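Local coordinates for protein Bd3459 (Bdellovibrio bacteriovorus, PDB 5CEC) that acts as a predatory endopeptidase of the S13 peptidase family, probably with D-Ala-D-Ala carboxypeptidase-type activity, and is bound by the immunity protein Bd3460, at residues Leu328-Ala340 and Pro416-Pro428. The protein carries 1 engineered substitution. Sequence-based numbering, arbitrary orientation.
Sequences LSDVMAVAAKDKA and PKAIKYTEQLPLP. With SO4 (sulfate ion), chain F.
The phenol of Tyr421 lies across 328-340 with Val334 CG2 over the centre of one face, a CH-pi contact 3.8 Å from the ring centroid and 11° off its normal. Lys337 CB and Asp338 OD1 sit at the ring edge, while Ser329 O approaches obliquely. With CG anti to the backbone N (chi1 -179°), the ring extends to 328-340, which brings Tyr421 OH to Asp338 OD1 for a short 2.5 Å hydrogen bond to its syn lone pair. The carboxylate stands 81° to the ring, and its other oxygen, OD2, takes the backbone N-H of Val334. The hydroxyl gives one bond and accepts two, from Gln424 N and from Lys245 NZ of helix 240-250. Lys245 NZ also forms a salt bridge with Asp338 OD2, which probably stabilises the buried carboxylate, and bonds Ser329 O. Ile419 CD1 meets Val334 CG2 tip to tip at 3.9 Å. Nearer Ala340, the extended Glu423 side chain accepts a hydrogen bond at OE2 from Lys339 N (3.0 Å), which comes in from above the carboxylate plane. Gln424 NE2 bonds Asp330 OD1 at 3.2 Å with the two planar groups nearly coplanar; Asp330 OD2 is held by Asp327 N. The loop following helix 394-411 thus lies over 333-334, the outermost strand of an antiparallel sheet consistent with the beta-lactamase-clan transpeptidase domain, and Val334 and Ile419 both touch Thr355 of adjacent strand 354-361.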
ATOM      1  N   LEU A 328      -4.300 -14.707   7.204  1.00 17.12           N
ATOM      2  CA  LEU A 328      -3.619 -13.418   7.028  1.00 16.52           C
ATOM      3  C   LEU A 328      -4.079 -12.728   5.731  1.00 16.39           C
ATOM      4  O   LEU A 328      -4.181 -11.500   5.693  1.00 15.88           O
ATOM      5  CB  LEU A 328      -2.105 -13.575   7.077  1.00 16.61           C
ATOM      6  CG  LEU A 328      -1.476 -13.873   8.446  1.00 18.09           C
ATOM      7  CD1 LEU A 328      -0.008 -14.157   8.332  1.00 20.31           C
ATOM      8  CD2 LEU A 328      -1.726 -12.728   9.424  1.00 18.55           C
ATOM      9  N   SER A 329      -4.407 -13.515   4.694  1.00 16.70           N
ATOM     10  CA  SER A 329      -4.885 -12.953   3.416  1.00 16.34           C
ATOM     11  C   SER A 329      -6.246 -12.240   3.499  1.00 15.85           C
ATOM     12  O   SER A 329      -6.636 -11.586   2.557  1.00 16.78           O
ATOM     13  CB  SER A 329      -4.969 -14.042   2.363  1.00 17.66           C
ATOM     14  OG  SER A 329      -5.921 -15.016   2.757  1.00 19.57           O
ATOM     15  N   ASP A 330      -6.958 -12.393   4.619  1.00 17.03           N
ATOM     16  CA  ASP A 330      -8.160 -11.612   4.844  1.00 17.77           C
ATOM     17  C   ASP A 330      -7.918 -10.187   5.292  1.00 16.32           C
ATOM     18  O   ASP A 330      -8.810  -9.377   5.268  1.00 17.42           O
ATOM     19  CB  ASP A 330      -9.118 -12.354   5.769  1.00 18.10           C
ATOM     20  CG  ASP A 330      -9.592 -13.654   5.159  1.00 18.60           C
ATOM     21  OD1 ASP A 330     -10.145 -13.609   4.050  1.00 22.51           O
ATOM     22  OD2 ASP A 330      -9.407 -14.712   5.770  1.00 21.20           O
ATOM     23  N   VAL A 331      -6.689  -9.888   5.710  1.00 15.01           N
ATOM     24  CA  VAL A 331      -6.347  -8.542   6.148  1.00 14.55           C
ATOM     25  C   VAL A 331      -5.050  -7.966   5.565  1.00 14.36           C
ATOM     26  O   VAL A 331      -4.782  -6.791   5.767  1.00 15.53           O
ATOM     27  CB  VAL A 331      -6.298  -8.419   7.688  1.00 15.36           C
ATOM     28  CG1 VAL A 331      -7.646  -8.799   8.304  1.00 17.33           C
ATOM     29  CG2 VAL A 331      -5.164  -9.234   8.283  1.00 16.30           C
ATOM     30  N   MET A 332      -4.284  -8.773   4.851  1.00 14.73           N
ATOM     31  CA  MET A 332      -2.992  -8.374   4.273  1.00 15.06           C
ATOM     32  C   MET A 332      -2.914  -8.833   2.835  1.00 13.48           C
ATOM     33  O   MET A 332      -3.659  -9.729   2.409  1.00 14.88           O
ATOM     34  CB  MET A 332      -1.801  -8.992   5.014  1.00 16.54           C
ATOM     35  CG  MET A 332      -1.541  -8.359   6.352  1.00 18.10           C
ATOM     36  SD  MET A 332      -0.391  -9.289   7.380  1.00 18.31           S
ATOM     37  CE  MET A 332       1.073  -9.096   6.383  1.00 19.17           C
ATOM     38  N   ALA A 333      -2.091  -8.130   2.051  1.00 14.82           N
ATOM     39  CA  ALA A 333      -2.054  -8.301   0.602  1.00 14.21           C
ATOM     40  C   ALA A 333      -1.333  -9.583   0.209  1.00 15.15           C
ATOM     41  O   ALA A 333      -0.363  -9.989   0.850  1.00 16.06           O
ATOM     42  CB  ALA A 333      -1.354  -7.121  -0.020  1.00 14.71           C
ATOM     43  N   VAL A 334      -1.772 -10.175  -0.889  1.00 15.60           N
ATOM     44  CA  VAL A 334      -1.217 -11.404  -1.443  1.00 16.28           C
ATOM     45  C   VAL A 334      -0.441 -11.071  -2.719  1.00 16.49           C
ATOM     46  O   VAL A 334      -0.975 -10.467  -3.681  1.00 17.50           O
ATOM     47  CB  VAL A 334      -2.308 -12.448  -1.728  1.00 17.28           C
ATOM     48  CG1 VAL A 334      -1.694 -13.713  -2.291  1.00 17.84           C
ATOM     49  CG2 VAL A 334      -3.070 -12.754  -0.448  1.00 17.72           C
ATOM     50  N   ALA A 335       0.836 -11.437  -2.696  1.00 15.67           N
ATOM     51  CA  ALA A 335       1.734 -11.147  -3.809  1.00 17.06           C
ATOM     52  C   ALA A 335       1.158 -11.649  -5.136  1.00 16.54           C
ATOM     53  O   ALA A 335       0.732 -12.825  -5.240  1.00 17.66           O
ATOM     54  CB  ALA A 335       3.067 -11.809  -3.593  1.00 17.73           C
ATOM     55  N   ALA A 336       1.132 -10.758  -6.124  1.00 16.70           N
ATOM     56  CA  ALA A 336       0.661 -11.008  -7.490  1.00 18.81           C
ATOM     57  C   ALA A 336      -0.824 -11.233  -7.657  1.00 22.19           C
ATOM     58  O   ALA A 336      -1.304 -11.197  -8.762  1.00 29.97           O
ATOM     59  CB  ALA A 336       1.465 -12.111  -8.171  1.00 19.48           C
ATOM     60  N   LYS A 337      -1.538 -11.518  -6.588  1.00 19.65           N
ATOM     61  CA  LYS A 337      -2.981 -11.754  -6.660  1.00 19.29           C
ATOM     62  C   LYS A 337      -3.770 -10.482  -6.373  1.00 18.84           C
ATOM     63  O   LYS A 337      -4.786 -10.237  -6.994  1.00 18.97           O
ATOM     64  CB  LYS A 337      -3.371 -12.838  -5.652  1.00 22.36           C
ATOM     65  CG  LYS A 337      -2.672 -14.162  -5.910  1.00 26.21           C
ATOM     66  CD  LYS A 337      -3.359 -14.943  -7.017  1.00 31.15           C
ATOM     67  CE  LYS A 337      -4.609 -15.661  -6.480  1.00 36.16           C
ATOM     68  NZ  LYS A 337      -5.074 -16.755  -7.382  1.00 43.57           N
ATOM     69  N   ASP A 338      -3.335  -9.705  -5.370  1.00 17.79           N
ATOM     70  CA  ASP A 338      -3.951  -8.411  -5.073  1.00 17.18           C
ATOM     71  C   ASP A 338      -3.280  -7.373  -5.961  1.00 16.72           C
ATOM     72  O   ASP A 338      -2.260  -6.770  -5.622  1.00 17.24           O
ATOM     73  CB  ASP A 338      -3.878  -8.085  -3.579  1.00 16.49           C
ATOM     74  CG  ASP A 338      -4.779  -8.984  -2.769  1.00 16.32           C
ATOM     75  OD1 ASP A 338      -5.955  -9.175  -3.225  1.00 17.64           O
ATOM     76  OD2 ASP A 338      -4.354  -9.482  -1.722  1.00 15.96           O
ATOM     77  N   LYS A 339      -3.831  -7.218  -7.155  1.00 18.23           N
ATOM     78  CA  LYS A 339      -3.229  -6.363  -8.154  1.00 19.15           C
ATOM     79  C   LYS A 339      -3.222  -4.894  -7.697  1.00 19.77           C
ATOM     80  O   LYS A 339      -2.299  -4.129  -8.069  1.00 26.65           O
ATOM     81  CB  LYS A 339      -3.951  -6.543  -9.491  1.00 21.06           C
ATOM     82  CG  LYS A 339      -3.903  -7.958 -10.033  1.00 26.18           C
ATOM     83  CD  LYS A 339      -2.485  -8.461 -10.133  1.00 32.41           C
ATOM     84  CE  LYS A 339      -2.319  -9.617 -11.101  1.00 37.55           C
ATOM     85  NZ  LYS A 339      -0.870  -9.982 -11.182  1.00 38.91           N
ATOM     86  N   ALA A 340      -4.240  -4.519  -6.920  1.00 20.92           N
ATOM     87  CA  ALA A 340      -4.437  -3.169  -6.379  1.00 21.99           C
ATOM     88  C   ALA A 340      -3.815  -3.094  -4.992  1.00 22.05           C
ATOM     89  O   ALA A 340      -4.452  -2.650  -3.970  1.00 23.93           O
ATOM     90  CB  ALA A 340      -5.905  -2.766  -6.349  1.00 22.34           C
ATOM     91  N   PRO A 416       7.325 -22.846  -3.571  1.00 21.79           N
ATOM     92  CA  PRO A 416       6.083 -22.236  -3.185  1.00 21.42           C
ATOM     93  C   PRO A 416       4.933 -23.216  -3.252  1.00 23.64           C
ATOM     94  O   PRO A 416       4.959 -24.204  -4.030  1.00 25.46           O
ATOM     95  CB  PRO A 416       5.905 -21.120  -4.228  1.00 22.33           C
ATOM     96  CG  PRO A 416       6.583 -21.621  -5.437  1.00 21.36           C
ATOM     97  CD  PRO A 416       7.796 -22.331  -4.872  1.00 20.20           C
ATOM     98  N   LYS A 417       3.942 -22.932  -2.421  1.00 23.80           N
ATOM     99  CA  LYS A 417       2.640 -23.569  -2.506  1.00 25.34           C
ATOM    100  C   LYS A 417       1.619 -22.462  -2.556  1.00 23.64           C
ATOM    101  O   LYS A 417       1.577 -21.614  -1.671  1.00 25.36           O
ATOM    102  CB  LYS A 417       2.402 -24.489  -1.308  1.00 27.16           C
ATOM    103  CG  LYS A 417       1.054 -25.203  -1.334  1.00 32.26           C
ATOM    104  CD  LYS A 417       0.815 -26.059  -0.097  1.00 40.35           C
ATOM    105  CE  LYS A 417      -0.439 -26.907  -0.275  1.00 46.70           C
ATOM    106  NZ  LYS A 417      -1.154 -27.126   1.013  1.00 54.33           N
ATOM    107  N   ALA A 418       0.775 -22.477  -3.583  1.00 24.42           N
ATOM    108  CA  ALA A 418      -0.253 -21.464  -3.750  1.00 25.01           C
ATOM    109  C   ALA A 418      -1.214 -21.515  -2.578  1.00 24.43           C
ATOM    110  O   ALA A 418      -1.685 -22.600  -2.196  1.00 28.67           O
ATOM    111  CB  ALA A 418      -0.994 -21.656  -5.066  1.00 26.87           C
ATOM    112  N   ILE A 419      -1.499 -20.353  -1.991  1.00 23.31           N
ATOM    113  CA  ILE A 419      -2.541 -20.279  -0.966  1.00 23.29           C
ATOM    114  C   ILE A 419      -3.919 -20.296  -1.604  1.00 25.25           C
ATOM    115  O   ILE A 419      -4.068 -20.057  -2.801  1.00 27.29           O
ATOM    116  CB  ILE A 419      -2.379 -19.072  -0.017  1.00 23.63           C
ATOM    117  CG1 ILE A 419      -2.553 -17.739  -0.738  1.00 22.77           C
ATOM    118  CG2 ILE A 419      -1.023 -19.142   0.652  1.00 24.33           C
ATOM    119  CD1 ILE A 419      -2.623 -16.551   0.202  1.00 23.74           C
ATOM    120  N   LYS A 420      -4.910 -20.613  -0.790  1.00 25.39           N
ATOM    121  CA  LYS A 420      -6.300 -20.578  -1.224  1.00 29.67           C
ATOM    122  C   LYS A 420      -6.741 -19.130  -1.065  1.00 27.46           C
ATOM    123  O   LYS A 420      -6.898 -18.642   0.047  1.00 30.30           O
ATOM    124  CB  LYS A 420      -7.176 -21.527  -0.384  1.00 33.07           C
ATOM    125  CG  LYS A 420      -8.659 -21.479  -0.724  1.00 38.15           C
ATOM    126  CD  LYS A 420      -9.505 -22.145   0.357  1.00 44.68           C
ATOM    127  CE  LYS A 420     -10.974 -21.769   0.211  1.00 50.16           C
ATOM    128  NZ  LYS A 420     -11.822 -22.437   1.237  1.00 54.37           N
ATOM    129  N   TYR A 421      -6.898 -18.437  -2.181  1.00 26.44           N
ATOM    130  CA  TYR A 421      -7.172 -17.008  -2.158  1.00 24.21           C
ATOM    131  C   TYR A 421      -7.770 -16.572  -3.488  1.00 24.54           C
ATOM    132  O   TYR A 421      -7.217 -16.890  -4.539  1.00 28.91           O
ATOM    133  CB  TYR A 421      -5.896 -16.179  -1.893  1.00 23.40           C
ATOM    134  CG  TYR A 421      -6.212 -14.692  -1.844  1.00 22.14           C
ATOM    135  CD1 TYR A 421      -6.986 -14.182  -0.833  1.00 20.52           C
ATOM    136  CD2 TYR A 421      -5.792 -13.820  -2.854  1.00 19.05           C
ATOM    137  CE1 TYR A 421      -7.330 -12.837  -0.792  1.00 19.48           C
ATOM    138  CE2 TYR A 421      -6.138 -12.466  -2.829  1.00 18.70           C
ATOM    139  CZ  TYR A 421      -6.920 -11.988  -1.800  1.00 17.86           C
ATOM    140  OH  TYR A 421      -7.298 -10.687  -1.717  1.00 17.69           O
ATOM    141  N   THR A 422      -8.842 -15.790  -3.415  1.00 25.86           N
ATOM    142  CA  THR A 422      -9.422 -15.122  -4.569  1.00 27.53           C
ATOM    143  C   THR A 422      -9.351 -13.622  -4.263  1.00 24.43           C
ATOM    144  O   THR A 422      -9.738 -13.188  -3.179  1.00 23.64           O
ATOM    145  CB  THR A 422     -10.868 -15.590  -4.801  1.00 30.82           C
ATOM    146  OG1 THR A 422     -10.871 -17.002  -5.030  1.00 37.26           O
ATOM    147  CG2 THR A 422     -11.453 -14.892  -6.023  1.00 33.68           C
ATOM    148  N   GLU A 423      -8.839 -12.844  -5.222  1.00 24.08           N
ATOM    149  CA  GLU A 423      -8.682 -11.397  -5.054  1.00 20.71           C
ATOM    150  C   GLU A 423      -9.962 -10.754  -4.559  1.00 22.36           C
ATOM    151  O   GLU A 423     -11.031 -10.873  -5.190  1.00 24.73           O
ATOM    152  CB  GLU A 423      -8.264 -10.741  -6.358  1.00 21.97           C
ATOM    153  CG  GLU A 423      -7.941  -9.256  -6.256  1.00 21.70           C
ATOM    154  CD  GLU A 423      -7.440  -8.697  -7.558  1.00 24.23           C
ATOM    155  OE1 GLU A 423      -7.789  -9.258  -8.604  1.00 27.89           O
ATOM    156  OE2 GLU A 423      -6.722  -7.703  -7.542  1.00 25.06           O
ATOM    157  N   GLN A 424      -9.822 -10.001  -3.474  1.00 21.90           N
ATOM    158  CA  GLN A 424     -10.943  -9.321  -2.838  1.00 20.55           C
ATOM    159  C   GLN A 424     -11.076  -7.895  -3.396  1.00 19.46           C
ATOM    160  O   GLN A 424     -10.128  -7.351  -3.980  1.00 23.20           O
ATOM    161  CB  GLN A 424     -10.733  -9.332  -1.324  1.00 22.36           C
ATOM    162  CG  GLN A 424     -10.698 -10.764  -0.765  1.00 24.36           C
ATOM    163  CD  GLN A 424     -10.412 -10.830   0.717  1.00 25.76           C
ATOM    164  OE1 GLN A 424     -10.124  -9.822   1.337  1.00 29.80           O
ATOM    165  NE2 GLN A 424     -10.474 -12.025   1.290  1.00 26.88           N
ATOM    166  N   LEU A 425     -12.274  -7.320  -3.273  1.00 19.61           N
ATOM    167  CA  LEU A 425     -12.537  -5.963  -3.688  1.00 20.15           C
ATOM    168  C   LEU A 425     -13.043  -5.194  -2.476  1.00 18.78           C
ATOM    169  O   LEU A 425     -14.242  -5.023  -2.293  1.00 21.62           O
ATOM    170  CB  LEU A 425     -13.560  -5.959  -4.818  1.00 22.69           C
ATOM    171  CG  LEU A 425     -13.821  -4.628  -5.506  1.00 26.45           C
ATOM    172  CD1 LEU A 425     -12.548  -4.088  -6.154  1.00 29.59           C
ATOM    173  CD2 LEU A 425     -14.928  -4.818  -6.562  1.00 27.27           C
ATOM    174  N   PRO A 426     -12.107  -4.687  -1.645  1.00 18.30           N
ATOM    175  CA  PRO A 426     -12.533  -4.082  -0.398  1.00 18.42           C
ATOM    176  C   PRO A 426     -13.074  -2.666  -0.627  1.00 18.10           C
ATOM    177  O   PRO A 426     -12.370  -1.814  -1.187  1.00 23.09           O
ATOM    178  CB  PRO A 426     -11.260  -4.124   0.455  1.00 17.89           C
ATOM    179  CG  PRO A 426     -10.147  -4.112  -0.535  1.00 17.24           C
ATOM    180  CD  PRO A 426     -10.656  -4.834  -1.726  1.00 17.60           C
ATOM    181  N   LEU A 427     -14.333  -2.439  -0.268  1.00 15.98           N
ATOM    182  CA  LEU A 427     -14.961  -1.125  -0.292  1.00 16.20           C
ATOM    183  C   LEU A 427     -15.269  -0.710   1.140  1.00 15.67           C
ATOM    184  O   LEU A 427     -15.223  -1.542   2.062  1.00 16.36           O
ATOM    185  CB  LEU A 427     -16.267  -1.173  -1.116  1.00 16.16           C
ATOM    186  CG  LEU A 427     -16.121  -1.630  -2.560  1.00 18.54           C
ATOM    187  CD1 LEU A 427     -17.470  -1.546  -3.267  1.00 19.50           C
ATOM    188  CD2 LEU A 427     -15.071  -0.885  -3.335  1.00 22.29           C
ATOM    189  N   PRO A 428     -15.630   0.562   1.353  1.00 15.78           N
ATOM    190  CA  PRO A 428     -15.932   1.010   2.706  1.00 15.26           C
ATOM    191  C   PRO A 428     -17.248   0.491   3.251  1.00 15.35           C
ATOM    192  O   PRO A 428     -17.507   0.633   4.438  1.00 16.27           O
ATOM    193  CB  PRO A 428     -15.968   2.554   2.590  1.00 16.86           C
ATOM    194  CG  PRO A 428     -15.199   2.859   1.326  1.00 17.31           C
ATOM    195  CD  PRO A 428     -15.521   1.701   0.417  1.00 16.78           C
TER
HETATM  196  S   SO4 F 504       0.815 -25.272  -6.284  1.00 56.59           S
HETATM  197  O1  SO4 F 504       0.152 -25.014  -7.583  1.00 64.54           O
HETATM  198  O2  SO4 F 504       1.855 -26.325  -6.433  1.00 60.75           O
HETATM  199  O3  SO4 F 504       1.432 -24.015  -5.828  1.00 48.05           O
HETATM  200  O4  SO4 F 504      -0.205 -25.717  -5.304  1.00 66.54           O
HETATM  201  O   HOH W   1      -5.481 -17.659   2.381  1.00 32.34           O
HETATM  202  O   HOH W   2     -11.025  -9.535   3.805  1.00 29.75           O
HETATM  203  O   HOH W   3      -7.629  -7.053  -2.781  1.00 22.48           O
HETATM  204  O   HOH W   4      -6.206  -6.031  -5.387  1.00 28.58           O